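Local coordinates for glycosyl hydrolase family 62 protein (Coprinopsis cinerea, PDB 5B6T) that acts as an alpha-L-arabinofuranosidase, probably releasing arabinofuranosyl side groups from arabinoxylan in hemicellulose, at residues A[87-96]-A[169-177]; A[2-10]-A[244-255]. One frame throughout, in Å; residues are numbered along the deposited sequence.

Interaction 1. Residues A[87-96]-A[169-177]; sequences FYFAPQRLWY and TSLSNFPNG
Two atoms of the Phe174 ring each lie over an aromatic ring of 87-96. CE2 stands over the centre of Tyr96, 3.6 Å from Tyr96 CE2, in an edge-to-face pair with planes 58° apart. CD2 sits over the middle of Phe89, 3.6 Å from Phe89 CE1; here the rings are oblique. Pro91 CD covers the opposite face of Phe89, while Leu171 O lies in plane at its edge, 3.4 Å from Phe89 CZ. Phe174 CZ lies in the Phe87 ring plane, at its edge, 4.0 Å from Phe87 CZ. With CG anti to N (chi1 -179°), Phe174 slides past both Phe89 and Tyr96, and Pro175 CB, beyond a cis peptide bond, lies over one of its faces. At the Tyr96 edge the Gln92 amide is held at both ends: NE2 donates to Phe174 O (2.9 Å, bent at 131°) and to a water bridging to Ser172 O; OE1, in the ring plane, takes Tyr96 OH at 2.6 Å on a lone pair. These bonds fix the amide's flip. The contact joins two blades of the five-bladed propeller: the hairpin of strands 82-89 and 94-100 packs on the turn after strand 163-170, with Cys153 of strand 152-158 also touching Phe174.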
loop_
_atom_site.group_PDB
_atom_site.type_symbol
_atom_site.label_atom_id
_atom_site.label_comp_id
_atom_site.label_asym_id
_atom_site.label_seq_id
_atom_site.Cartn_x
_atom_site.Cartn_y
_atom_site.Cartn_z
ATOM N N PHE A 87 1.923 4.313 10.022
ATOM C CA PHE A 87 1.899 5.781 10.166
ATOM C C PHE A 87 1.897 6.127 11.643
ATOM O O PHE A 87 1.552 5.291 12.482
ATOM C CB PHE A 87 0.682 6.460 9.475
ATOM C CG PHE A 87 -0.649 5.946 9.938
ATOM C CD1 PHE A 87 -1.323 6.564 10.990
ATOM C CD2 PHE A 87 -1.274 4.878 9.295
ATOM C CE1 PHE A 87 -2.536 6.082 11.435
ATOM C CE2 PHE A 87 -2.497 4.396 9.756
ATOM C CZ PHE A 87 -3.138 5.033 10.787
ATOM N N TYR A 88 2.260 7.362 11.948
ATOM C CA TYR A 88 2.301 7.835 13.320
ATOM C C TYR A 88 1.049 8.622 13.574
ATOM O O TYR A 88 0.800 9.648 12.901
ATOM C CB TYR A 88 3.533 8.720 13.514
ATOM C CG TYR A 88 3.741 9.254 14.898
ATOM C CD1 TYR A 88 4.150 8.420 15.941
ATOM C CD2 TYR A 88 3.631 10.594 15.141
ATOM C CE1 TYR A 88 4.373 8.919 17.215
ATOM C CE2 TYR A 88 3.850 11.106 16.404
ATOM C CZ TYR A 88 4.219 10.267 17.433
ATOM O OH TYR A 88 4.493 10.802 18.690
ATOM N N PHE A 89 0.247 8.171 14.531
ATOM C CA PHE A 89 -0.983 8.880 14.887
ATOM C C PHE A 89 -0.636 9.863 15.985
ATOM O O PHE A 89 -0.615 9.536 17.186
ATOM C CB PHE A 89 -2.102 7.932 15.320
ATOM C CG PHE A 89 -3.433 8.609 15.427
ATOM C CD1 PHE A 89 -4.118 8.973 14.286
ATOM C CD2 PHE A 89 -3.975 8.951 16.662
ATOM C CE1 PHE A 89 -5.317 9.633 14.355
ATOM C CE2 PHE A 89 -5.194 9.602 16.743
ATOM C CZ PHE A 89 -5.862 9.952 15.603
ATOM N N ALA A 90 -0.306 11.072 15.558
ATOM C CA ALA A 90 0.324 12.057 16.444
ATOM C C ALA A 90 -0.492 12.386 17.693
ATOM O O ALA A 90 0.098 12.513 18.779
ATOM C CB ALA A 90 0.677 13.299 15.652
ATOM N N PRO A 91 -1.826 12.478 17.585
ATOM C CA PRO A 91 -2.586 12.828 18.817
ATOM C C PRO A 91 -2.424 11.828 19.973
ATOM O O PRO A 91 -2.539 12.211 21.136
ATOM C CB PRO A 91 -4.028 12.882 18.317
ATOM C CG PRO A 91 -3.893 13.292 16.876
ATOM C CD PRO A 91 -2.684 12.562 16.384
ATOM N N GLN A 92 -2.108 10.582 19.665
ATOM C CA GLN A 92 -1.904 9.537 20.675
ATOM C C GLN A 92 -0.456 9.197 20.921
ATOM O O GLN A 92 -0.166 8.351 21.768
ATOM C CB GLN A 92 -2.636 8.264 20.255
ATOM C CG GLN A 92 -4.128 8.458 20.244
ATOM C CD GLN A 92 -4.870 7.326 19.596
ATOM O OE1 GLN A 92 -4.296 6.277 19.335
ATOM N NE2 GLN A 92 -6.145 7.520 19.372
ATOM N N ARG A 93 0.436 9.785 20.124
ATOM C CA ARG A 93 1.875 9.504 20.233
ATOM C C ARG A 93 2.099 7.994 20.081
ATOM O O ARG A 93 2.907 7.366 20.787
ATOM C CB ARG A 93 2.438 10.070 21.552
ATOM C CG ARG A 93 2.328 11.592 21.598
ATOM C CD ARG A 93 2.526 12.218 22.968
ATOM N NE ARG A 93 3.676 11.680 23.672
ATOM C CZ ARG A 93 4.923 12.157 23.623
ATOM N NH1 ARG A 93 5.252 13.210 22.870
ATOM N NH2 ARG A 93 5.867 11.544 24.330
ATOM N N LEU A 94 1.362 7.391 19.149
ATOM C CA LEU A 94 1.487 5.961 18.868
ATOM C C LEU A 94 1.591 5.758 17.361
ATOM O O LEU A 94 0.838 6.387 16.611
ATOM C CB LEU A 94 0.243 5.229 19.322
ATOM C CG LEU A 94 0.051 4.953 20.797
ATOM C CD1 LEU A 94 -1.290 4.269 20.925
ATOM C CD2 LEU A 94 1.178 4.077 21.331
ATOM N N TRP A 95 2.469 4.855 16.941
ATOM C CA TRP A 95 2.463 4.346 15.586
ATOM C C TRP A 95 1.344 3.316 15.470
ATOM O O TRP A 95 1.056 2.545 16.409
ATOM C CB TRP A 95 3.794 3.693 15.209
ATOM C CG TRP A 95 4.959 4.614 15.189
ATOM C CD1 TRP A 95 5.761 4.925 16.227
ATOM C CD2 TRP A 95 5.468 5.324 14.052
ATOM N NE1 TRP A 95 6.748 5.799 15.819
ATOM C CE2 TRP A 95 6.593 6.052 14.486
ATOM C CE3 TRP A 95 5.093 5.395 12.707
ATOM C CZ2 TRP A 95 7.324 6.862 13.631
ATOM C CZ3 TRP A 95 5.839 6.202 11.844
ATOM C CH2 TRP A 95 6.935 6.932 12.325
ATOM N N TYR A 96 0.684 3.336 14.308
ATOM C CA TYR A 96 -0.301 2.339 13.913
ATOM C C TYR A 96 0.238 1.546 12.752
ATOM O O TYR A 96 0.933 2.111 11.867
ATOM C CB TYR A 96 -1.653 2.978 13.531
ATOM C CG TYR A 96 -2.530 3.306 14.701
ATOM C CD1 TYR A 96 -2.224 4.340 15.557
ATOM C CD2 TYR A 96 -3.676 2.560 14.961
ATOM C CE1 TYR A 96 -3.017 4.616 16.672
ATOM C CE2 TYR A 96 -4.461 2.827 16.054
ATOM C CZ TYR A 96 -4.138 3.846 16.903
ATOM O OH TYR A 96 -4.933 4.116 18.010
ATOM N N THR A 169 -14.481 8.338 10.727
ATOM C CA THR A 169 -14.699 8.583 12.136
ATOM C C THR A 169 -14.024 9.901 12.511
ATOM O O THR A 169 -13.305 10.456 11.705
ATOM C CB THR A 169 -14.169 7.418 13.023
ATOM O OG1 THR A 169 -14.671 7.537 14.357
ATOM C CG2 THR A 169 -12.668 7.378 13.084
ATOM N N SER A 170 -14.289 10.440 13.699
ATOM C CA SER A 170 -13.585 11.649 14.110
ATOM C C SER A 170 -12.129 11.381 14.452
ATOM O O SER A 170 -11.757 10.293 14.908
ATOM C CB SER A 170 -14.261 12.333 15.301
ATOM O OG SER A 170 -14.167 11.481 16.411
ATOM N N LEU A 171 -11.299 12.407 14.283
ATOM C CA LEU A 171 -9.918 12.332 14.734
ATOM C C LEU A 171 -9.801 11.954 16.220
ATOM O O LEU A 171 -8.920 11.186 16.587
ATOM C CB LEU A 171 -9.193 13.655 14.420
ATOM C CG LEU A 171 -7.679 13.746 14.566
ATOM C CD1 LEU A 171 -6.987 12.922 13.514
ATOM C CD2 LEU A 171 -7.268 15.199 14.421
ATOM N N SER A 172 -10.669 12.494 17.090
ATOM C CA SER A 172 -10.585 12.195 18.528
ATOM C C SER A 172 -11.005 10.770 18.846
ATOM O O SER A 172 -10.472 10.180 19.774
ATOM C CB SER A 172 -11.417 13.184 19.383
ATOM O OG SER A 172 -12.750 13.241 18.922
ATOM N N ASN A 173 -11.927 10.184 18.080
ATOM C CA ASN A 173 -12.398 8.825 18.395
ATOM C C ASN A 173 -11.562 7.682 17.791
ATOM O O ASN A 173 -11.636 6.557 18.279
ATOM C CB ASN A 173 -13.837 8.617 17.947
ATOM C CG ASN A 173 -14.839 9.302 18.859
ATOM O OD1 ASN A 173 -14.562 9.560 20.031
ATOM N ND2 ASN A 173 -16.006 9.596 18.323
ATOM N N PHE A 174 -10.802 8.008 16.734
ATOM C CA PHE A 174 -9.921 7.037 16.070
ATOM C C PHE A 174 -9.160 6.249 17.149
ATOM O O PHE A 174 -8.618 6.844 18.080
ATOM C CB PHE A 174 -8.968 7.723 15.098
ATOM C CG PHE A 174 -8.063 6.765 14.367
ATOM C CD1 PHE A 174 -8.479 6.168 13.191
ATOM C CD2 PHE A 174 -6.813 6.446 14.874
ATOM C CE1 PHE A 174 -7.642 5.253 12.532
ATOM C CE2 PHE A 174 -5.986 5.526 14.223
ATOM C CZ PHE A 174 -6.411 4.929 13.055
ATOM N N PRO A 175 -9.079 4.916 17.034
ATOM C CA PRO A 175 -9.483 4.037 15.941
ATOM C C PRO A 175 -10.935 3.550 16.031
ATOM O O PRO A 175 -11.341 2.735 15.195
ATOM C CB PRO A 175 -8.555 2.839 16.122
ATOM C CG PRO A 175 -8.423 2.739 17.611
ATOM C CD PRO A 175 -8.386 4.157 18.102
ATOM N N ASN A 176 -11.704 4.036 17.004
ATOM C CA ASN A 176 -13.090 3.608 17.174
ATOM C C ASN A 176 -14.045 4.476 16.372
ATOM O O ASN A 176 -13.693 5.580 15.949
ATOM C CB ASN A 176 -13.443 3.669 18.663
ATOM C CG ASN A 176 -12.529 2.784 19.494
ATOM O OD1 ASN A 176 -12.422 1.601 19.235
ATOM N ND2 ASN A 176 -11.819 3.375 20.421
ATOM N N GLY A 177 -15.235 3.961 16.152
ATOM C CA GLY A 177 -16.330 4.725 15.584
ATOM C C GLY A 177 -16.447 4.786 14.077
ATOM O O GLY A 177 -17.276 5.525 13.573
HETATM O O HOH W 1 -7.332 10.235 19.807
#

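Interaction 2. Residues A[2-10]-A[244-255]; sequences PSSFRWSSS and NPFARANNVAFT
Trp7 NE1 donates to Phe246 O at 2.8 Å, nearly straight at 167° and in the plane of both indole and carbonyl. The indole edge meets the Phe246 face in an offset edge-to-face pair, Trp7 CZ2 lying 3.6 Å from Phe246 CZ. Phe246 in turn points its own edge at Phe5, with Phe246 CD1 over one face of that ring and 3.7 Å from Phe5 CE2. Asn251 CG sits between the backbone N and the carbonyl carbon (chi1 75°), laying the amide beside the indole, where ND2 meets Phe5 O (2.9 Å), from above the carbonyl plane, and Phe246 O (3.1 Å); OD1 accepts from Arg248 N. With Asn251 replaced by an alanine, Phe5 O and Arg248 N would probably lose these mates, Phe246 O one of its two donors. Past Asn251 the chains become parallel strands, 252-254 alongside 7-9, in a blade of the five-bladed propeller. Trp7 N bonds to Asn251 O, Ala253 N to Trp7 O, and Ser9 N to Ala253 O. Ahead of the strands, Asn244 ND2 reaches Ser3 O at 3.1 Å. On the other side of strand 7-9 runs strand 305-311, whose Leu309 touches Trp7 and Ser9; Phe223 of strand 221-228 packs on Phe246.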
loop_
_atom_site.group_PDB
_atom_site.type_symbol
_atom_site.label_atom_id
_atom_site.label_comp_id
_atom_site.label_asym_id
_atom_site.label_seq_id
_atom_site.Cartn_x
_atom_site.Cartn_y
_atom_site.Cartn_z
ATOM N N PRO A 2 2.186 16.686 -11.917
ATOM C CA PRO A 2 1.823 16.590 -13.333
ATOM C C PRO A 2 0.679 15.629 -13.606
ATOM O O PRO A 2 0.269 14.868 -12.714
ATOM C CB PRO A 2 3.119 16.116 -14.003
ATOM C CG PRO A 2 3.809 15.348 -12.933
ATOM C CD PRO A 2 3.472 16.020 -11.628
ATOM N N SER A 3 0.172 15.647 -14.834
ATOM C CA SER A 3 -0.965 14.820 -15.211
ATOM C C SER A 3 -0.515 13.646 -16.068
ATOM O O SER A 3 -1.326 12.881 -16.581
ATOM C CB SER A 3 -2.009 15.684 -15.946
ATOM O OG SER A 3 -1.464 16.174 -17.158
ATOM N N SER A 4 0.788 13.504 -16.240
ATOM C CA SER A 4 1.374 12.303 -16.832
ATOM C C SER A 4 2.659 12.025 -16.062
ATOM O O SER A 4 3.191 12.910 -15.388
ATOM C CB SER A 4 1.667 12.452 -18.334
ATOM O OG SER A 4 2.660 13.423 -18.553
ATOM N N PHE A 5 3.120 10.773 -16.133
ATOM C CA PHE A 5 4.269 10.318 -15.364
ATOM C C PHE A 5 5.240 9.511 -16.181
ATOM O O PHE A 5 4.870 8.781 -17.073
ATOM C CB PHE A 5 3.786 9.488 -14.159
ATOM C CG PHE A 5 2.943 10.279 -13.236
ATOM C CD1 PHE A 5 3.529 11.024 -12.224
ATOM C CD2 PHE A 5 1.577 10.425 -13.469
ATOM C CE1 PHE A 5 2.740 11.831 -11.414
ATOM C CE2 PHE A 5 0.810 11.232 -12.663
ATOM C CZ PHE A 5 1.396 11.922 -11.636
ATOM N N ARG A 6 6.518 9.668 -15.850
ATOM C CA ARG A 6 7.570 8.798 -16.333
ATOM C C ARG A 6 8.477 8.427 -15.178
ATOM O O ARG A 6 8.738 9.237 -14.284
ATOM C CB ARG A 6 8.366 9.454 -17.467
ATOM C CG ARG A 6 7.520 9.426 -18.738
ATOM C CD ARG A 6 8.314 9.688 -19.995
ATOM N NE ARG A 6 9.488 8.828 -20.079
ATOM C CZ ARG A 6 9.527 7.549 -20.440
ATOM N NH1 ARG A 6 8.451 6.867 -20.802
ATOM N NH2 ARG A 6 10.712 6.950 -20.457
ATOM N N TRP A 7 8.984 7.202 -15.223
ATOM C CA TRP A 7 9.762 6.644 -14.105
ATOM C C TRP A 7 11.000 5.932 -14.606
ATOM O O TRP A 7 11.049 5.418 -15.742
ATOM C CB TRP A 7 8.960 5.594 -13.314
ATOM C CG TRP A 7 7.599 6.011 -12.901
ATOM C CD1 TRP A 7 6.451 5.818 -13.603
ATOM C CD2 TRP A 7 7.234 6.684 -11.686
ATOM N NE1 TRP A 7 5.396 6.329 -12.897
ATOM C CE2 TRP A 7 5.846 6.867 -11.720
ATOM C CE3 TRP A 7 7.951 7.163 -10.586
ATOM C CZ2 TRP A 7 5.145 7.507 -10.684
ATOM C CZ3 TRP A 7 7.271 7.772 -9.549
ATOM C CH2 TRP A 7 5.865 7.942 -9.606
ATOM N N SER A 8 11.966 5.818 -13.694
ATOM C CA SER A 8 13.109 4.928 -13.828
ATOM C C SER A 8 13.088 3.948 -12.658
ATOM O O SER A 8 13.027 4.368 -11.493
ATOM C CB SER A 8 14.430 5.712 -13.815
ATOM O OG SER A 8 15.530 4.806 -13.853
ATOM N N SER A 9 13.123 2.660 -12.975
ATOM C CA SER A 9 13.072 1.616 -11.972
ATOM C C SER A 9 14.430 1.052 -11.653
ATOM O O SER A 9 15.250 0.793 -12.549
ATOM C CB SER A 9 12.185 0.458 -12.410
ATOM O OG SER A 9 12.100 -0.527 -11.364
ATOM N N SER A 10 14.649 0.833 -10.367
ATOM C CA SER A 10 15.727 -0.030 -9.895
ATOM C C SER A 10 15.513 -1.460 -10.329
ATOM O O SER A 10 14.447 -1.819 -10.825
ATOM C CB SER A 10 15.771 -0.009 -8.371
ATOM O OG SER A 10 14.671 -0.732 -7.818
ATOM N N ASN A 244 -2.036 6.614 -20.719
ATOM C CA ASN A 244 -1.585 7.661 -19.823
ATOM C C ASN A 244 -1.730 7.170 -18.374
ATOM O O ASN A 244 -2.644 7.566 -17.659
ATOM C CB ASN A 244 -2.289 8.989 -20.045
ATOM C CG ASN A 244 -1.721 10.066 -19.165
ATOM O OD1 ASN A 244 -0.494 10.145 -18.985
ATOM N ND2 ASN A 244 -2.590 10.894 -18.586
ATOM N N PRO A 245 -0.832 6.271 -17.961
ATOM C CA PRO A 245 -1.026 5.566 -16.687
ATOM C C PRO A 245 -0.309 6.273 -15.543
ATOM O O PRO A 245 0.607 7.053 -15.780
ATOM C CB PRO A 245 -0.383 4.217 -16.965
ATOM C CG PRO A 245 0.754 4.534 -17.892
ATOM C CD PRO A 245 0.219 5.629 -18.778
ATOM N N PHE A 246 -0.652 5.966 -14.291
ATOM C CA PHE A 246 0.194 6.471 -13.232
ATOM C C PHE A 246 1.529 5.727 -13.318
ATOM O O PHE A 246 2.591 6.344 -13.357
ATOM C CB PHE A 246 -0.450 6.311 -11.851
ATOM C CG PHE A 246 0.409 6.839 -10.763
ATOM C CD1 PHE A 246 0.531 8.215 -10.560
ATOM C CD2 PHE A 246 1.136 5.963 -9.958
ATOM C CE1 PHE A 246 1.360 8.716 -9.553
ATOM C CE2 PHE A 246 1.979 6.442 -8.966
ATOM C CZ PHE A 246 2.085 7.827 -8.756
ATOM N N ALA A 247 1.472 4.396 -13.334
ATOM C CA ALA A 247 2.678 3.579 -13.430
ATOM C C ALA A 247 2.298 2.265 -14.099
ATOM O O ALA A 247 1.356 1.606 -13.677
ATOM C CB ALA A 247 3.287 3.347 -12.051
ATOM N N ARG A 248 3.044 1.900 -15.131
ATOM C CA ARG A 248 2.743 0.750 -15.969
ATOM C C ARG A 248 4.003 0.443 -16.778
ATOM O O ARG A 248 4.878 1.297 -16.878
ATOM C CB ARG A 248 1.583 1.095 -16.907
ATOM C CG ARG A 248 1.054 -0.083 -17.741
ATOM C CD ARG A 248 -0.321 0.230 -18.335
ATOM N NE ARG A 248 -0.760 -0.884 -19.157
ATOM C CZ ARG A 248 -0.672 -0.967 -20.492
ATOM N NH1 ARG A 248 -0.237 0.036 -21.252
ATOM N NH2 ARG A 248 -1.056 -2.097 -21.080
ATOM N N ALA A 249 4.130 -0.759 -17.318
ATOM C CA ALA A 249 5.337 -1.077 -18.089
ATOM C C ALA A 249 5.650 -0.020 -19.145
ATOM O O ALA A 249 6.835 0.215 -19.435
ATOM C CB ALA A 249 5.193 -2.438 -18.747
ATOM N N ASN A 250 4.626 0.616 -19.721
ATOM C CA ASN A 250 4.859 1.568 -20.812
ATOM C C ASN A 250 5.266 2.971 -20.387
ATOM O O ASN A 250 5.483 3.832 -21.249
ATOM C CB ASN A 250 3.681 1.630 -21.804
ATOM C CG ASN A 250 2.409 2.176 -21.169
ATOM O OD1 ASN A 250 2.143 1.888 -20.028
ATOM N ND2 ASN A 250 1.609 2.930 -21.915
ATOM N N ASN A 251 5.371 3.234 -19.097
ATOM C CA ASN A 251 6.020 4.478 -18.664
ATOM C C ASN A 251 7.115 4.284 -17.623
ATOM O O ASN A 251 7.478 5.226 -16.901
ATOM C CB ASN A 251 5.001 5.555 -18.209
ATOM C CG ASN A 251 4.384 5.280 -16.850
ATOM O OD1 ASN A 251 4.438 4.168 -16.351
ATOM N ND2 ASN A 251 3.719 6.283 -16.286
ATOM N N VAL A 252 7.627 3.067 -17.554
ATOM C CA VAL A 252 8.712 2.719 -16.644
ATOM C C VAL A 252 9.937 2.267 -17.422
ATOM O O VAL A 252 9.920 1.226 -18.087
ATOM C CB VAL A 252 8.271 1.604 -15.678
ATOM C CG1 VAL A 252 9.444 1.070 -14.875
ATOM C CG2 VAL A 252 7.154 2.115 -14.755
ATOM N N ALA A 253 10.960 3.117 -17.376
ATOM C CA ALA A 253 12.294 2.793 -17.843
ATOM C C ALA A 253 13.007 2.026 -16.745
ATOM O O ALA A 253 12.647 2.146 -15.568
ATOM C CB ALA A 253 13.069 4.076 -18.155
ATOM N N PHE A 254 14.042 1.286 -17.145
ATOM C CA PHE A 254 14.958 0.666 -16.194
ATOM C C PHE A 254 16.375 1.126 -16.547
ATOM O O PHE A 254 16.734 1.145 -17.730
ATOM C CB PHE A 254 14.894 -0.860 -16.297
ATOM C CG PHE A 254 13.551 -1.451 -15.953
ATOM C CD1 PHE A 254 12.522 -1.454 -16.875
ATOM C CD2 PHE A 254 13.326 -2.033 -14.719
ATOM C CE1 PHE A 254 11.291 -1.969 -16.548
ATOM C CE2 PHE A 254 12.103 -2.581 -14.417
ATOM C CZ PHE A 254 11.079 -2.532 -15.316
ATOM N N THR A 255 17.181 1.447 -15.535
ATOM C CA THR A 255 18.630 1.733 -15.776
ATOM C C THR A 255 19.293 0.445 -16.260
ATOM O O THR A 255 20.171 0.472 -17.122
ATOM C CB THR A 255 19.354 2.299 -14.537
ATOM O OG1 THR A 255 19.176 1.420 -13.418
ATOM C CG2 THR A 255 18.817 3.671 -14.186
HETATM O O HOH W 2 1.588 8.846 -17.629
HETATM O O HOH W 3 17.158 -1.031 -13.306
#

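Overall arrangement
From the N terminus, the chain first lays down 2-10, to which 244-255 later returns; interaction 2 therefore closes a loop of more than 230 residues. Interaction 1 is nested inside that loop, closing a shorter one of 72 residues between 87-96 and 169-177, and the two do not cross. Interaction 1 ties two consecutive blades together at a hairpin end. Interaction 2 instead places the N-terminal strand in the blade that also holds the late strands 285-290 and 305-311, consistent with the usual closure of a propeller, and links it to strand 221-228 of the preceding blade. The centres of interactions 1 and 2 are about 34 Å apart, on opposite sides of the chain's centre.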